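Local coordinates for chitooligosaccharide oxidase (Gibberella zeae, PDB 6Y0R), which oxidises the C1 hydroxyl of chitooligosaccharides to lactones with a covalently bound FAD, passing the electrons to molecular oxygen to give hydrogen peroxide, at residues Pro37-Gly42 / Ala62-Pro67. Sequence-based numbering, arbitrary orientation.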
loop_
_atom_site.group_PDB
_atom_site.type_symbol
_atom_site.label_atom_id
_atom_site.label_comp_id
_atom_site.label_asym_id
_atom_site.label_seq_id
_atom_site.Cartn_x
_atom_site.Cartn_y
_atom_site.Cartn_z
ATOM N N PRO A 37 9.963 25.560 -7.877
ATOM C CA PRO A 37 10.759 24.822 -8.848
ATOM C C PRO A 37 9.846 23.930 -9.691
ATOM O O PRO A 37 8.915 23.342 -9.134
ATOM C CB PRO A 37 11.734 23.965 -8.011
ATOM C CG PRO A 37 11.652 24.534 -6.623
ATOM C CD PRO A 37 10.319 25.251 -6.490
ATOM N N THR A 38 10.087 23.852 -10.984
ATOM C CA THR A 38 9.322 22.986 -11.906
ATOM C C THR A 38 10.263 22.306 -12.898
ATOM O O THR A 38 11.420 22.790 -13.049
ATOM C CB THR A 38 8.207 23.774 -12.618
ATOM O OG1 THR A 38 8.818 24.619 -13.591
ATOM C CG2 THR A 38 7.353 24.589 -11.672
ATOM N N ASP A 39 9.766 21.259 -13.548
ATOM C CA ASP A 39 10.496 20.525 -14.604
ATOM C C ASP A 39 9.973 21.019 -15.954
ATOM O O ASP A 39 8.780 21.151 -16.106
ATOM C CB ASP A 39 10.286 19.012 -14.511
ATOM C CG ASP A 39 10.850 18.339 -13.272
ATOM O OD1 ASP A 39 11.796 18.839 -12.709
ATOM O OD2 ASP A 39 10.321 17.316 -12.908
ATOM N N ALA A 40 10.872 21.326 -16.875
ATOM C CA ALA A 40 10.459 21.792 -18.210
ATOM C C ALA A 40 9.923 20.599 -18.987
ATOM O O ALA A 40 10.553 19.563 -18.965
ATOM C CB ALA A 40 11.627 22.428 -18.922
ATOM N N GLN A 41 8.790 20.774 -19.657
ATOM C CA GLN A 41 8.177 19.679 -20.435
ATOM C C GLN A 41 9.191 19.105 -21.407
ATOM O O GLN A 41 9.842 19.863 -22.104
ATOM C CB GLN A 41 7.050 20.196 -21.316
ATOM C CG GLN A 41 5.673 20.098 -20.700
ATOM C CD GLN A 41 4.679 20.730 -21.638
ATOM O OE1 GLN A 41 4.409 21.928 -21.564
ATOM N NE2 GLN A 41 4.177 19.934 -22.563
ATOM N N GLY A 42 9.319 17.792 -21.427
ATOM C CA GLY A 42 10.194 17.170 -22.429
ATOM C C GLY A 42 11.653 17.124 -22.044
ATOM O O GLY A 42 12.384 16.567 -22.822
ATOM N N ALA A 62 0.171 18.194 -16.903
ATOM C CA ALA A 62 0.220 19.587 -17.414
ATOM C C ALA A 62 1.497 20.288 -16.950
ATOM O O ALA A 62 2.029 21.118 -17.712
ATOM C CB ALA A 62 -1.022 20.330 -16.993
ATOM N N ALA A 63 1.988 19.981 -15.749
ATOM C CA ALA A 63 3.118 20.641 -15.087
ATOM C C ALA A 63 3.604 19.703 -13.996
ATOM O O ALA A 63 2.763 18.948 -13.427
ATOM C CB ALA A 63 2.707 21.981 -14.523
ATOM N N ILE A 64 4.897 19.761 -13.712
ATOM C CA ILE A 64 5.465 19.015 -12.567
ATOM C C ILE A 64 6.142 20.027 -11.661
ATOM O O ILE A 64 7.198 20.583 -12.081
ATOM C CB ILE A 64 6.419 17.907 -13.038
ATOM C CG1 ILE A 64 5.769 16.944 -14.021
ATOM C CG2 ILE A 64 6.986 17.200 -11.826
ATOM C CD1 ILE A 64 6.674 15.823 -14.517
ATOM N N ALA A 65 5.578 20.270 -10.488
ATOM C CA ALA A 65 6.197 21.102 -9.436
ATOM C C ALA A 65 7.134 20.202 -8.614
ATOM O O ALA A 65 6.763 19.028 -8.338
ATOM C CB ALA A 65 5.170 21.759 -8.558
ATOM N N VAL A 66 8.319 20.714 -8.256
ATOM C CA VAL A 66 9.348 19.937 -7.520
ATOM C C VAL A 66 9.760 20.716 -6.286
ATOM O O VAL A 66 10.896 21.184 -6.141
ATOM C CB VAL A 66 10.525 19.521 -8.408
ATOM C CG1 VAL A 66 11.385 18.523 -7.656
ATOM C CG2 VAL A 66 10.096 18.915 -9.728
ATOM N N PRO A 67 8.849 20.855 -5.311
ATOM C CA PRO A 67 9.115 21.667 -4.127
ATOM C C PRO A 67 10.125 21.039 -3.166
ATOM O O PRO A 67 10.174 19.827 -3.002
ATOM C CB PRO A 67 7.758 21.780 -3.433
ATOM C CG PRO A 67 7.059 20.467 -3.848
ATOM C CD PRO A 67 7.511 20.222 -5.266
HETATM O O HOH W 1 6.294 21.828 -15.204
#
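Ile64, at the start of the pairing, meets Asp39 through both its backbone and its side chain. Its carbonyl O accepts the N-H of Asp39 at 3.0 Å from Asp39 N, and the same O lies 3.2 Å from CA of Thr38 in a CA-H...O contact. On the same edge, Ile64 N donates to a water that in turn donates to Asp39 O, so a solvent molecule bridges the strands where they splay apart. The beta-branched side chain of Ile64 suits an extended strand: CG2, anti to the backbone N, comes within 3.5 Å of Asp39 OD2. Ala65 is paired with Thr38 in an antiparallel, non-hydrogen-bonded position, their CA atoms at the usual spacing of 4.4 Å; its small methyl suits close packing against Ala76 of helix 70-83, and Thr38 turns CG2 toward this face. Val66 N then closes the pairing with an almost straight bond (173°) to Pro37 O, 2.8 Å long. The side chains of Val66 and Asp39 cross at about a right angle, and Val66 CG2 lies against both carboxylate oxygens of the buried acid, closest to OD1 at 3.4 Å. With two methyls on this carboxylate and Asp49 bringing a like charge close to OD2, one of the two acids may have a raised pKa. Pro37, which has no N-H to offer, instead lays its ring carbons CB and CG over Val66 O, each at 3.5 Å. Strand 38-39 is the outermost member of a four-stranded mixed sheet, and 63-65 runs parallel to 108-111 on its other side. Helix 44-50 packs on the face bearing Asp39 and Ile64, through Ser45 and Trp46, while helix 70-83 lies against Ala65 and Pro67 in the FAD-binding PCMH-type domain.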